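Local coordinates for protein putative sortase (Streptococcus pneumoniae, PDB 2W1J) that probably catalyses sortase-type transpeptidation, covalently joining pilin subunits during assembly of the pneumococcal pilus fibre, at residues D42-E47 with T184-V189; R58-H63 with H139-V144; P79-A82 with E87-Q90. One frame throughout, in Å; residues are numbered along the deposited sequence.

In the fold
After the N-terminal helices 5-15 and 18-33, the chain reaches D42-E47, which contact 1 brings onto strand 185-194 near the C-terminal end of the model, closing a loop of more than 130 residues. Nested inside it, contact 2 joins the loop ahead of strand 65-71 to the turn between strands 135-139 and 144-155. Contact 3 is nested deeper still, packing helix 86-91 against the strand just before it. Contacts 1 and 2 lie on opposite sides of the chain's centre, their own centres about 25 Å apart. Contact 3 touches both: L89 packs against W44 of contact 1, and A82 against E61 of contact 2.

Contact 1 (D42-E47 with T184-V189); sequences DPWSEE and THRLLV
The DPW motif of the class C sortase lid, here D42, P43 and W44, brings D42 and W44 onto R186 at the start of strand 185-194. R186 grips the D42 carboxylate side-on in a salt bridge: NE donates to OD1 at 3.1 Å and NH2 to OD2 at 2.8 Å. OD2 receives NH2 on its syn lone pair, whereas NE reaches OD1 from 29° out of the carboxylate plane, in keeping with the twist between the two flat groups. W44 runs past R186 in the opposite direction, with its CE3 3.4 Å from R186 NE and its CZ3 3.7 Å from R186 CD. The indole and guanidinium planes are 69° apart, far from stacked. A type I turn shapes the lid here, D42 O accepting from both N and OG of S45. W44 also meets the ring of H115 and touches C177, which with R186 correspond to the catalytic His, Cys and Arg of sortases. R186 NH1 is turned back to its own strand, 2.9 Å from H185 O, and also bonds N183 O. With all three guanidinium nitrogens engaged, the group's rotation is fixed, and substrate entry would probably require the lid to shift.

Contact 2 (R58-H63 with H139-V144); sequences RMLEIH and HNIKEV
I141 sets CG1 between its backbone N and carbonyl carbon (chi1 52°), a rotation that sends one branch toward the L60 side chain and the other toward I62. The longer branch, extended by chi2 of 169°, carries CD1 to 4.1 Å from L60 CD2, the two side chains crossing at about a right angle. CD1 also lies 3.9 Å from M59 O. The shorter branch, CG2, is anti to the carbonyl carbon and meets I62 CD1 at 3.9 Å; it also sits 3.5 Å from L60 O. One buried isoleucine is thus wedged between L60 and I62. A water links the backbones beside it, donating to L60 O and accepting from I141 N, each at 2.8 Å, so that both polar groups are satisfied within the apolar packing. The contact joins two loops of the sortase fold: a 3-10 turn leading into strand 65-71, and the connection between strands 135-139 and 144-155. In the latter, N140 OD1 accepts from K142 N at 2.8 Å, an Asx turn, and from E143 N at 3.0 Å, which extends it to an Asx motif, the two donors arriving from opposite faces of the amide plane. Both N-terminal helices pack around the site: I141 touches F9 of helix 5-15 and R24 of helix 18-33, and R24 NH1 also binds the carbonyl oxygens of M59 and E61.

Contact 3 (P79-A82 with E87-Q90); sequences PVYA and EVLQ
Strand residues 79-82 pass beside the short helix 86-91 with the CA atoms of Y81 and V88 6.5 Å apart, the nearest pair of CA atoms across the two segments. V88 carries the helix side of the contact through both methyls. Its CG1 lies 3.7 Å from Y81 CB and its CG2 3.8 Å from the same carbon, so both methyls rest against Y81 CB from the helix side. CG2 also comes to 3.8 Å from A82 O, a van der Waals contact with the strand backbone. With CG1 anti to its backbone N (chi1 158°), V88 turns both methyls to the strand. On the strand, Y81 points its CB at the helix; beyond CB the ring leads away from V88, and its OH is hydrogen-bonded to R65 NH1. The interface is therefore apolar at its centre, with the tyrosine's polar end engaged on strand 65-71. Together these elements belong to a beta-alpha-beta unit: strand 76-82 leads through helix 86-91 into the parallel strand 93-95, to which P79 and Y81 are hydrogen-bonded through the backbone, while V80 pairs on strand 65-71.

Contact 1 (D42-E47 with T184-V189)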
loop_
_atom_site.group_PDB
_atom_site.type_symbol
_atom_site.label_atom_id
_atom_site.label_comp_id
_atom_site.label_asym_id
_atom_site.label_seq_id
_atom_site.Cartn_x
_atom_site.Cartn_y
_atom_site.Cartn_z
ATOM N N ASP A 42 0.880 14.813 -1.062
ATOM C CA ASP A 42 0.012 14.273 -2.113
ATOM C C ASP A 42 0.889 13.688 -3.212
ATOM O O ASP A 42 1.658 14.415 -3.837
ATOM C CB ASP A 42 -0.870 15.389 -2.691
ATOM C CG ASP A 42 -1.662 14.951 -3.914
ATOM O OD1 ASP A 42 -2.083 13.779 -3.968
ATOM O OD2 ASP A 42 -1.904 15.808 -4.791
ATOM N N PRO A 43 0.784 12.372 -3.459
ATOM C CA PRO A 43 1.706 11.744 -4.409
ATOM C C PRO A 43 1.733 12.378 -5.793
ATOM O O PRO A 43 2.741 12.278 -6.495
ATOM C CB PRO A 43 1.173 10.313 -4.508
ATOM C CG PRO A 43 0.598 10.057 -3.157
ATOM C CD PRO A 43 -0.032 11.371 -2.745
ATOM N N TRP A 44 0.637 13.013 -6.193
ATOM C CA TRP A 44 0.540 13.517 -7.557
ATOM C C TRP A 44 1.010 14.964 -7.697
ATOM O O TRP A 44 1.019 15.518 -8.798
ATOM C CB TRP A 44 -0.869 13.302 -8.115
ATOM C CG TRP A 44 -1.186 11.838 -8.272
ATOM C CD1 TRP A 44 -0.946 11.063 -9.367
ATOM C CD2 TRP A 44 -1.751 10.966 -7.283
ATOM N NE1 TRP A 44 -1.339 9.766 -9.130
ATOM C CE2 TRP A 44 -1.846 9.683 -7.861
ATOM C CE3 TRP A 44 -2.203 11.150 -5.973
ATOM C CZ2 TRP A 44 -2.364 8.587 -7.169
ATOM C CZ3 TRP A 44 -2.720 10.059 -5.289
ATOM C CH2 TRP A 44 -2.791 8.794 -5.887
ATOM N N SER A 45 1.432 15.563 -6.589
ATOM C CA SER A 45 1.999 16.909 -6.619
ATOM C C SER A 45 3.412 16.866 -7.191
ATOM O O SER A 45 4.076 15.833 -7.153
ATOM C CB SER A 45 2.025 17.506 -5.213
ATOM O OG SER A 45 3.021 16.888 -4.416
ATOM N N GLU A 46 3.879 17.997 -7.712
ATOM C CA GLU A 46 5.201 18.055 -8.325
ATOM C C GLU A 46 6.312 17.689 -7.347
ATOM O O GLU A 46 7.249 16.976 -7.704
ATOM C CB GLU A 46 5.459 19.435 -8.942
ATOM C CG GLU A 46 4.692 19.673 -10.229
ATOM C CD GLU A 46 5.093 18.705 -11.324
ATOM O OE1 GLU A 46 6.309 18.560 -11.570
ATOM O OE2 GLU A 46 4.194 18.088 -11.937
ATOM N N GLU A 47 6.196 18.168 -6.112
ATOM C CA GLU A 47 7.208 17.923 -5.089
ATOM C C GLU A 47 7.348 16.431 -4.787
ATOM O O GLU A 47 8.445 15.937 -4.530
ATOM C CB GLU A 47 6.872 18.695 -3.810
ATOM C CG GLU A 47 7.857 18.486 -2.666
ATOM C CD GLU A 47 7.325 18.989 -1.337
ATOM O OE1 GLU A 47 6.465 19.895 -1.347
ATOM O OE2 GLU A 47 7.769 18.480 -0.284
ATOM N N THR A 184 -9.440 15.601 -9.795
ATOM C CA THR A 184 -9.371 16.764 -8.921
ATOM C C THR A 184 -9.363 16.351 -7.447
ATOM O O THR A 184 -8.991 17.150 -6.579
ATOM C CB THR A 184 -10.587 17.669 -9.160
ATOM O OG1 THR A 184 -11.758 16.850 -9.201
ATOM C CG2 THR A 184 -10.453 18.425 -10.492
ATOM N N HIS A 185 -9.766 15.112 -7.176
ATOM C CA HIS A 185 -9.945 14.621 -5.818
ATOM C C HIS A 185 -9.235 13.291 -5.673
ATOM O O HIS A 185 -8.566 12.837 -6.608
ATOM C CB HIS A 185 -11.434 14.513 -5.510
ATOM C CG HIS A 185 -12.105 15.848 -5.447
ATOM N ND1 HIS A 185 -12.489 16.538 -6.578
ATOM C CD2 HIS A 185 -12.376 16.660 -4.398
ATOM C CE1 HIS A 185 -13.015 17.697 -6.222
ATOM N NE2 HIS A 185 -12.954 17.798 -4.905
ATOM N N ARG A 186 -9.368 12.679 -4.506
ATOM C CA ARG A 186 -8.769 11.364 -4.277
ATOM C C ARG A 186 -9.835 10.418 -3.751
ATOM O O ARG A 186 -10.719 10.823 -2.983
ATOM C CB ARG A 186 -7.601 11.428 -3.279
ATOM C CG ARG A 186 -6.547 12.487 -3.621
ATOM C CD ARG A 186 -5.773 12.157 -4.882
ATOM N NE ARG A 186 -4.809 13.204 -5.236
ATOM C CZ ARG A 186 -4.934 14.058 -6.246
ATOM N NH1 ARG A 186 -6.005 14.034 -7.030
ATOM N NH2 ARG A 186 -3.973 14.952 -6.472
ATOM N N LEU A 187 -9.756 9.171 -4.200
ATOM C CA LEU A 187 -10.628 8.097 -3.742
ATOM C C LEU A 187 -9.854 7.255 -2.738
ATOM O O LEU A 187 -8.720 6.833 -3.019
ATOM C CB LEU A 187 -11.028 7.224 -4.935
ATOM C CG LEU A 187 -11.940 6.032 -4.641
ATOM C CD1 LEU A 187 -13.304 6.521 -4.229
ATOM C CD2 LEU A 187 -12.059 5.114 -5.856
ATOM N N LEU A 188 -10.476 7.007 -1.591
ATOM C CA LEU A 188 -9.892 6.221 -0.511
ATOM C C LEU A 188 -10.757 5.000 -0.282
ATOM O O LEU A 188 -11.928 5.143 0.092
ATOM C CB LEU A 188 -9.893 7.014 0.794
ATOM C CG LEU A 188 -9.080 8.293 0.887
ATOM C CD1 LEU A 188 -9.019 8.801 2.309
ATOM C CD2 LEU A 188 -7.716 8.133 0.308
ATOM N N VAL A 189 -10.192 3.818 -0.477
ATOM C CA VAL A 189 -10.900 2.583 -0.195
ATOM C C VAL A 189 -10.217 1.971 1.019
ATOM O O VAL A 189 -9.082 1.503 0.917
ATOM C CB VAL A 189 -10.857 1.636 -1.404
ATOM C CG1 VAL A 189 -11.454 0.284 -1.035
ATOM C CG2 VAL A 189 -11.609 2.259 -2.590
#

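Contact 2 (R58-H63 with H139-V144)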
loop_
_atom_site.group_PDB
_atom_site.type_symbol
_atom_site.label_atom_id
_atom_site.label_comp_id
_atom_site.label_asym_id
_atom_site.label_seq_id
_atom_site.Cartn_x
_atom_site.Cartn_y
_atom_site.Cartn_z
ATOM N N ARG A 58 13.728 -0.786 3.389
ATOM C CA ARG A 58 14.659 -1.793 2.879
ATOM C C ARG A 58 14.508 -3.157 3.548
ATOM O O ARG A 58 14.690 -4.192 2.907
ATOM C CB ARG A 58 16.108 -1.303 2.958
ATOM C CG ARG A 58 16.423 -0.143 2.018
ATOM C CD ARG A 58 17.899 0.202 2.058
ATOM N NE ARG A 58 18.698 -0.791 1.348
ATOM C CZ ARG A 58 20.024 -0.854 1.388
ATOM N NH1 ARG A 58 20.713 0.022 2.108
ATOM N NH2 ARG A 58 20.664 -1.795 0.706
ATOM N N MET A 59 14.176 -3.160 4.835
ATOM C CA MET A 59 14.055 -4.419 5.569
ATOM C C MET A 59 12.957 -5.330 5.014
ATOM O O MET A 59 13.025 -6.550 5.160
ATOM C CB MET A 59 13.853 -4.176 7.073
ATOM C CG MET A 59 12.421 -3.866 7.497
ATOM S SD MET A 59 11.808 -2.258 6.944
ATOM C CE MET A 59 12.509 -1.144 8.162
ATOM N N LEU A 60 11.954 -4.737 4.370
ATOM C CA LEU A 60 10.820 -5.495 3.837
ATOM C C LEU A 60 11.005 -5.869 2.369
ATOM O O LEU A 60 10.181 -6.588 1.797
ATOM C CB LEU A 60 9.526 -4.690 3.997
ATOM C CG LEU A 60 9.002 -4.589 5.431
ATOM C CD1 LEU A 60 7.687 -3.821 5.458
ATOM C CD2 LEU A 60 8.812 -5.988 6.035
ATOM N N GLU A 61 12.098 -5.404 1.765
ATOM C CA GLU A 61 12.235 -5.480 0.314
ATOM C C GLU A 61 12.974 -6.706 -0.173
ATOM O O GLU A 61 13.987 -7.090 0.400
ATOM C CB GLU A 61 12.933 -4.235 -0.223
ATOM C CG GLU A 61 12.084 -2.992 -0.115
ATOM C CD GLU A 61 12.819 -1.746 -0.551
ATOM O OE1 GLU A 61 13.985 -1.854 -0.984
ATOM O OE2 GLU A 61 12.226 -0.655 -0.449
ATOM N N ILE A 62 12.445 -7.308 -1.235
ATOM C CA ILE A 62 13.193 -8.241 -2.067
ATOM C C ILE A 62 13.280 -7.619 -3.455
ATOM O O ILE A 62 12.252 -7.369 -4.092
ATOM C CB ILE A 62 12.491 -9.608 -2.199
ATOM C CG1 ILE A 62 12.234 -10.231 -0.825
ATOM C CG2 ILE A 62 13.315 -10.536 -3.083
ATOM C CD1 ILE A 62 11.545 -11.588 -0.891
ATOM N N HIS A 63 14.498 -7.352 -3.908
ATOM C CA HIS A 63 14.693 -6.659 -5.173
ATOM C C HIS A 63 13.793 -5.432 -5.269
ATOM O O HIS A 63 13.079 -5.244 -6.254
ATOM C CB HIS A 63 14.432 -7.603 -6.342
ATOM C CG HIS A 63 15.281 -8.834 -6.318
ATOM N ND1 HIS A 63 14.817 -10.069 -6.719
ATOM C CD2 HIS A 63 16.565 -9.023 -5.932
ATOM C CE1 HIS A 63 15.779 -10.964 -6.585
ATOM N NE2 HIS A 63 16.850 -10.355 -6.108
ATOM N N HIS A 139 0.410 -8.847 0.627
ATOM C CA HIS A 139 1.464 -9.850 0.732
ATOM C C HIS A 139 2.748 -9.175 1.154
ATOM O O HIS A 139 3.153 -8.184 0.542
ATOM C CB HIS A 139 1.718 -10.495 -0.633
ATOM C CG HIS A 139 0.543 -11.233 -1.203
ATOM N ND1 HIS A 139 0.576 -12.588 -1.449
ATOM C CD2 HIS A 139 -0.680 -10.806 -1.601
ATOM C CE1 HIS A 139 -0.580 -12.967 -1.969
ATOM N NE2 HIS A 139 -1.361 -11.905 -2.072
ATOM N N ASN A 140 3.397 -9.716 2.177
ATOM C CA ASN A 140 4.724 -9.244 2.557
ATOM C C ASN A 140 5.667 -10.435 2.704
ATOM O O ASN A 140 5.264 -11.565 2.423
ATOM C CB ASN A 140 4.678 -8.320 3.785
ATOM C CG ASN A 140 4.196 -9.026 5.035
ATOM O OD1 ASN A 140 4.501 -10.198 5.259
ATOM N ND2 ASN A 140 3.459 -8.308 5.869
ATOM N N ILE A 141 6.906 -10.200 3.118
ATOM C CA ILE A 141 7.870 -11.292 3.192
ATOM C C ILE A 141 7.471 -12.395 4.171
ATOM O O ILE A 141 7.934 -13.529 4.046
ATOM C CB ILE A 141 9.295 -10.808 3.537
ATOM C CG1 ILE A 141 9.279 -9.919 4.787
ATOM C CG2 ILE A 141 9.893 -10.076 2.346
ATOM C CD1 ILE A 141 10.665 -9.608 5.348
ATOM N N LYS A 142 6.646 -12.057 5.155
ATOM C CA LYS A 142 6.246 -13.001 6.193
ATOM C C LYS A 142 4.982 -13.788 5.849
ATOM O O LYS A 142 4.914 -14.992 6.103
ATOM C CB LYS A 142 6.042 -12.248 7.512
ATOM C CG LYS A 142 5.521 -13.109 8.666
ATOM C CD LYS A 142 5.263 -12.253 9.900
ATOM C CE LYS A 142 4.512 -13.023 10.970
ATOM N NZ LYS A 142 4.139 -12.130 12.107
ATOM N N GLU A 143 3.978 -13.122 5.292
ATOM C CA GLU A 143 2.644 -13.720 5.244
ATOM C C GLU A 143 1.741 -12.969 4.278
ATOM O O GLU A 143 2.152 -11.979 3.662
ATOM C CB GLU A 143 2.017 -13.724 6.644
ATOM C CG GLU A 143 1.779 -12.322 7.198
ATOM C CD GLU A 143 1.322 -12.328 8.640
ATOM O OE1 GLU A 143 0.638 -13.289 9.063
ATOM O OE2 GLU A 143 1.665 -11.382 9.370
ATOM N N VAL A 144 0.512 -13.453 4.158
ATOM C CA VAL A 144 -0.534 -12.747 3.443
ATOM C C VAL A 144 -1.543 -12.255 4.475
ATOM O O VAL A 144 -1.973 -13.021 5.342
ATOM C CB VAL A 144 -1.229 -13.690 2.443
ATOM C CG1 VAL A 144 -2.308 -12.940 1.668
ATOM C CG2 VAL A 144 -0.208 -14.294 1.488
HETATM O O HOH W 1 7.701 -7.497 2.730
#

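Contact 3 (P79-A82 with E87-Q90)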
loop_
_atom_site.group_PDB
_atom_site.type_symbol
_atom_site.label_atom_id
_atom_site.label_comp_id
_atom_site.label_asym_id
_atom_site.label_seq_id
_atom_site.Cartn_x
_atom_site.Cartn_y
_atom_site.Cartn_z
ATOM N N PRO A 79 2.737 -5.057 -7.610
ATOM C CA PRO A 79 3.863 -4.955 -6.695
ATOM C C PRO A 79 3.838 -3.605 -5.990
ATOM O O PRO A 79 3.369 -2.606 -6.567
ATOM C CB PRO A 79 5.076 -5.042 -7.617
ATOM C CG PRO A 79 4.583 -4.510 -8.933
ATOM C CD PRO A 79 3.133 -4.899 -9.023
ATOM N N VAL A 80 4.309 -3.581 -4.746
ATOM C CA VAL A 80 4.339 -2.362 -3.948
ATOM C C VAL A 80 5.789 -1.968 -3.704
ATOM O O VAL A 80 6.600 -2.789 -3.254
ATOM C CB VAL A 80 3.631 -2.570 -2.580
ATOM C CG1 VAL A 80 3.740 -1.321 -1.732
ATOM C CG2 VAL A 80 2.174 -2.965 -2.778
ATOM N N TYR A 81 6.112 -0.715 -4.007
ATOM C CA TYR A 81 7.457 -0.178 -3.799
ATOM C C TYR A 81 7.411 0.891 -2.729
ATOM O O TYR A 81 6.350 1.455 -2.464
ATOM C CB TYR A 81 7.998 0.442 -5.092
ATOM C CG TYR A 81 8.118 -0.555 -6.211
ATOM C CD1 TYR A 81 7.069 -0.783 -7.086
ATOM C CD2 TYR A 81 9.283 -1.294 -6.377
ATOM C CE1 TYR A 81 7.180 -1.714 -8.103
ATOM C CE2 TYR A 81 9.399 -2.226 -7.386
ATOM C CZ TYR A 81 8.343 -2.437 -8.241
ATOM O OH TYR A 81 8.474 -3.366 -9.249
ATOM N N ALA A 82 8.561 1.176 -2.123
ATOM C CA ALA A 82 8.653 2.246 -1.138
ATOM C C ALA A 82 8.479 3.623 -1.776
ATOM O O ALA A 82 9.013 3.899 -2.851
ATOM C CB ALA A 82 9.978 2.169 -0.397
ATOM N N GLU A 87 8.465 7.472 -10.835
ATOM C CA GLU A 87 8.970 6.216 -11.375
ATOM C C GLU A 87 8.282 5.006 -10.743
ATOM O O GLU A 87 7.979 4.029 -11.427
ATOM C CB GLU A 87 10.486 6.116 -11.189
ATOM C CG GLU A 87 11.282 7.166 -11.954
ATOM C CD GLU A 87 11.581 8.411 -11.132
ATOM O OE1 GLU A 87 10.794 8.743 -10.219
ATOM O OE2 GLU A 87 12.611 9.064 -11.408
ATOM N N VAL A 88 8.022 5.084 -9.441
ATOM C CA VAL A 88 7.369 3.988 -8.727
ATOM C C VAL A 88 5.941 3.782 -9.237
ATOM O O VAL A 88 5.538 2.656 -9.543
ATOM C CB VAL A 88 7.380 4.217 -7.198
ATOM C CG1 VAL A 88 6.281 3.408 -6.509
ATOM C CG2 VAL A 88 8.744 3.869 -6.627
ATOM N N LEU A 89 5.192 4.871 -9.384
ATOM C CA LEU A 89 3.802 4.761 -9.821
ATOM C C LEU A 89 3.668 4.372 -11.292
ATOM O O LEU A 89 2.606 3.947 -11.740
ATOM C CB LEU A 89 3.024 6.044 -9.521
ATOM C CG LEU A 89 2.955 6.417 -8.036
ATOM C CD1 LEU A 89 2.028 7.597 -7.814
ATOM C CD2 LEU A 89 2.507 5.234 -7.192
ATOM N N GLN A 90 4.755 4.500 -12.050
ATOM C CA GLN A 90 4.770 3.982 -13.412
ATOM C C GLN A 90 4.908 2.464 -13.427
ATOM O O GLN A 90 4.478 1.800 -14.375
ATOM C CB GLN A 90 5.892 4.628 -14.228
ATOM C CG GLN A 90 5.645 6.093 -14.539
ATOM C CD GLN A 90 6.763 6.720 -15.346
ATOM O OE1 GLN A 90 7.934 6.649 -14.970
ATOM N NE2 GLN A 90 6.405 7.347 -16.461
#